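Local coordinates for protein haemagglutinin I (Physarum polycephalum, PDB 3A5P) that is a haemagglutinating lectin that probably binds carbohydrate through a small domain with the legume lectin fold, at residues R30-T35 with A78-G83; A76-T79 with N85-I88. All blocks are in the same frame, centred on the assembly; numbering follows the deposited sequence.

Interaction 1 of 2, residues R30-T35 with A78-G83; sequences RYVTVT and ATFTAG
Val32 meets Phe80 almost head on, and CG1 of Val32 ends 3.5 Å from CZ of Phe80. The same methyl lies 4.0 Å from CE2 of Phe80, so it sits by the outer end of the ring. Its position follows from the first torsion of Val32, chi1 177°, which sets CG1 anti to the backbone N. The side chain of Val32 also packs on Leu17 and Leu19 of its neighbouring strand.

Thr33 points its CB away from 78-83. Its OG1 is hydrogen-bonded to the backbone O of Ala18, and its side chain packs on Tyr31 of the second subunit. One face of strand 30-34 is therefore turned to the dimer partner, and the face with Val32 and Val34 is turned inward. This is the build of a beta sandwich: strand 30-34 belongs to one sheet, strand 74-81 to the other. No hydrogen bond joins the two segments. The backbones stay well apart, with the CA atoms of Val32 and Ala78 8.7 Å from each other.

Val34 is the next inward residue. Here the branch used is CG2, beside the backbone N, which approaches CE1 of Phe80 to 3.8 Å. The side chains of Val34 and Phe80 run roughly antiparallel and pass alongside each other. Both valines thus reach one ring, and both approach it obliquely. Phe80 extends from its own sheet toward the valines with chi1 -69°, its CG anti to the carbonyl carbon. All three residues are buried, and the contact between them is purely apolar. Further along the inner side, Val34 also touches Leu13 and Leu100.

Interaction 2 of 2, residues A76-T79 with N85-I88; sequences ATAT and NVSI
Val86 has chi1 -164°, which sets CG1 anti to its backbone N and brings that methyl to Ala78. Ile88 has chi1 -53°, which sets CG1 anti to the carbonyl carbon and brings this branch to the same alanine. CB of Ala78 lies 4.0 Å from CG1 of Val86 and equally far from CG1 of Ile88. The alanine methyl is thus met by two longer side chains of the partner strand. CG2 of Ile88 leads instead toward Ala76, whose CB is 4.5 Å away.

The backbones form an antiparallel ladder. Thr79 and Ser87 are a hydrogen-bonded pair. N of Thr79 gives a bond to O of Ser87 at 2.8 Å. N of Ser87 returns the bond to O of Thr79 at 2.9 Å. Ala78 and Ile88 are the adjoining non-hydrogen-bonded pair, with CA atoms 4.4 Å apart. Weaker CA-H...O contacts supplement the ladder, among them CA of Ile88 to O of Thr77 at 3.3 Å. The side chains of Thr79 and Ser87 lie on the partly exposed face of the sheet, while those of Ala78 and Ile88 lie on the buried face.

These strands are the two arms of a beta hairpin, 74-81 and 85-89, in the centre of a four-stranded mixed sheet. Strand 3-10 runs parallel to 74-81, on the edge of 74-81 away from 85-89, and the backbone of Ala78 bonds to Gln6 and Val8 there. Strand 96-99 flanks 85-89, where Asn85 OD1 is hydrogen-bonded to NE2 of His97. On the buried face, Ile88 packs against Phe66 and Leu68 of strand 63-70 in the opposing sheet.

In the fold
The two interactions have centres 7 Å apart and share strand 74-81, including Ala78 and Thr79. Interaction 1 joins this strand to strand 30-34 of the five-stranded sheet, across the sandwich. Interaction 2 joins it to strand 85-89, its neighbour in the four-stranded sheet. Along the chain, 30-35 comes first, then the overlapping 76-79 and 78-83, then 85-88. The contacts meet directly where CE1 of Phe80 packs 3.6 Å from CG2 of Val86. One strand therefore takes part both in building a sheet and in stacking the two sheets. Such a sandwich core fits the compact legume lectin fold proposed for this protein.

Interaction 1 of 2, residues R30-T35 with A78-G83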
# COMPACT_ATOMS: atom_id res chain seq x y z
N ARG A 30 -5.24 4.24 6.05
CA ARG A 30 -4.18 3.48 6.69
C ARG A 30 -3.88 2.24 5.85
O ARG A 30 -4.79 1.65 5.24
CB ARG A 30 -4.60 3.05 8.11
CG ARG A 30 -3.92 3.81 9.26
CD ARG A 30 -4.11 5.32 9.19
NE ARG A 30 -5.50 5.76 9.34
CZ ARG A 30 -6.14 5.85 10.51
NH1 ARG A 30 -5.54 5.47 11.63
NH2 ARG A 30 -7.40 6.29 10.55
N TYR A 31 -2.63 1.82 5.84
CA TYR A 31 -2.17 0.79 4.91
C TYR A 31 -1.46 -0.27 5.71
O TYR A 31 -0.48 0.04 6.41
CB TYR A 31 -1.24 1.42 3.86
CG TYR A 31 -1.89 2.53 3.06
CD1 TYR A 31 -2.61 2.23 1.90
CD2 TYR A 31 -1.83 3.85 3.48
CE1 TYR A 31 -3.23 3.23 1.16
CE2 TYR A 31 -2.47 4.87 2.75
CZ TYR A 31 -3.15 4.55 1.59
OH TYR A 31 -3.77 5.54 0.86
N VAL A 32 -1.97 -1.50 5.66
CA VAL A 32 -1.27 -2.61 6.29
C VAL A 32 -0.50 -3.35 5.19
O VAL A 32 -1.10 -3.85 4.23
CB VAL A 32 -2.20 -3.59 7.06
CG1 VAL A 32 -1.39 -4.76 7.61
CG2 VAL A 32 -2.85 -2.85 8.21
N THR A 33 0.82 -3.40 5.36
CA THR A 33 1.71 -3.92 4.34
C THR A 33 2.36 -5.21 4.79
O THR A 33 2.71 -5.35 5.96
CB THR A 33 2.82 -2.89 3.97
OG1 THR A 33 3.60 -2.57 5.15
CG2 THR A 33 2.17 -1.62 3.35
N VAL A 34 2.47 -6.17 3.87
CA VAL A 34 3.16 -7.45 4.15
C VAL A 34 4.03 -7.71 2.93
O VAL A 34 3.52 -7.79 1.79
CB VAL A 34 2.16 -8.64 4.33
CG1 VAL A 34 2.93 -9.95 4.65
CG2 VAL A 34 1.12 -8.34 5.40
N THR A 35 5.33 -7.83 3.15
CA THR A 35 6.28 -7.97 2.06
C THR A 35 5.87 -9.11 1.14
O THR A 35 5.63 -10.25 1.62
CB THR A 35 7.67 -8.23 2.61
OG1 THR A 35 8.12 -7.07 3.33
CG2 THR A 35 8.65 -8.58 1.48
N ALA A 78 -6.53 -6.26 12.78
CA ALA A 78 -6.25 -7.27 11.75
C ALA A 78 -5.32 -8.31 12.34
O ALA A 78 -4.19 -7.99 12.74
CB ALA A 78 -5.62 -6.62 10.52
N THR A 79 -5.80 -9.56 12.39
CA THR A 79 -5.03 -10.67 12.95
C THR A 79 -4.53 -11.57 11.81
O THR A 79 -5.34 -12.10 11.02
CB THR A 79 -5.83 -11.51 14.00
OG1 THR A 79 -6.29 -10.64 15.05
CG2 THR A 79 -4.94 -12.63 14.63
N PHE A 80 -3.22 -11.75 11.77
CA PHE A 80 -2.57 -12.50 10.71
C PHE A 80 -2.24 -13.92 11.13
O PHE A 80 -1.70 -14.13 12.20
CB PHE A 80 -1.31 -11.76 10.27
CG PHE A 80 -1.63 -10.48 9.54
CD1 PHE A 80 -1.64 -10.45 8.15
CD2 PHE A 80 -2.00 -9.34 10.26
CE1 PHE A 80 -1.97 -9.26 7.47
CE2 PHE A 80 -2.35 -8.14 9.59
CZ PHE A 80 -2.34 -8.11 8.20
N THR A 81 -2.58 -14.89 10.30
CA THR A 81 -2.11 -16.27 10.52
C THR A 81 -1.49 -16.80 9.22
O THR A 81 -1.72 -16.23 8.13
CB THR A 81 -3.26 -17.18 11.02
OG1 THR A 81 -4.44 -16.94 10.24
CG2 THR A 81 -3.52 -16.91 12.52
N ALA A 82 -0.71 -17.87 9.35
CA ALA A 82 0.06 -18.43 8.24
C ALA A 82 -0.85 -18.76 7.05
O ALA A 82 -2.04 -19.10 7.23
CB ALA A 82 0.80 -19.70 8.68
N GLY A 83 -0.29 -18.65 5.86
CA GLY A 83 -1.09 -18.86 4.63
C GLY A 83 -1.77 -17.60 4.13
O GLY A 83 -2.68 -17.67 3.31

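Interaction 2 of 2, residues A76-T79 with N85-I88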
# COMPACT_ATOMS: atom_id res chain seq x y z
N ALA A 76 -9.96 -1.06 14.35
CA ALA A 76 -10.01 -2.21 13.45
C ALA A 76 -8.76 -3.06 13.73
O ALA A 76 -7.63 -2.59 13.57
CB ALA A 76 -10.06 -1.77 12.00
N THR A 77 -8.98 -4.28 14.19
CA THR A 77 -7.86 -5.16 14.51
C THR A 77 -7.72 -6.21 13.40
O THR A 77 -8.67 -6.93 13.12
CB THR A 77 -8.06 -5.85 15.87
OG1 THR A 77 -8.16 -4.84 16.89
CG2 THR A 77 -6.84 -6.77 16.18
N ALA A 78 -6.53 -6.26 12.78
CA ALA A 78 -6.25 -7.27 11.75
C ALA A 78 -5.32 -8.31 12.34
O ALA A 78 -4.19 -7.99 12.74
CB ALA A 78 -5.62 -6.62 10.52
N THR A 79 -5.80 -9.56 12.39
CA THR A 79 -5.03 -10.67 12.95
C THR A 79 -4.53 -11.57 11.81
O THR A 79 -5.34 -12.10 11.02
CB THR A 79 -5.83 -11.51 14.00
OG1 THR A 79 -6.29 -10.64 15.05
CG2 THR A 79 -4.94 -12.63 14.63
N ASN A 85 -3.66 -15.51 5.77
CA ASN A 85 -4.98 -15.35 6.32
C ASN A 85 -5.05 -14.13 7.21
O ASN A 85 -4.20 -13.94 8.08
CB ASN A 85 -5.42 -16.60 7.10
CG ASN A 85 -5.72 -17.75 6.21
OD1 ASN A 85 -6.73 -17.75 5.51
ND2 ASN A 85 -4.82 -18.73 6.17
N VAL A 86 -6.09 -13.33 7.01
CA VAL A 86 -6.28 -12.11 7.79
C VAL A 86 -7.71 -12.08 8.28
O VAL A 86 -8.63 -12.19 7.48
CB VAL A 86 -5.99 -10.82 6.97
CG1 VAL A 86 -5.81 -9.62 7.93
CG2 VAL A 86 -4.75 -11.00 6.09
N SER A 87 -7.89 -11.92 9.59
CA SER A 87 -9.20 -11.69 10.17
C SER A 87 -9.25 -10.26 10.68
O SER A 87 -8.40 -9.88 11.47
CB SER A 87 -9.44 -12.67 11.33
OG SER A 87 -10.69 -12.43 11.94
N ILE A 88 -10.25 -9.50 10.23
CA ILE A 88 -10.39 -8.08 10.61
C ILE A 88 -11.70 -7.84 11.36
O ILE A 88 -12.76 -8.22 10.88
CB ILE A 88 -10.30 -7.14 9.39
CG1 ILE A 88 -9.01 -7.45 8.59
CG2 ILE A 88 -10.33 -5.69 9.84
CD1 ILE A 88 -8.93 -6.78 7.22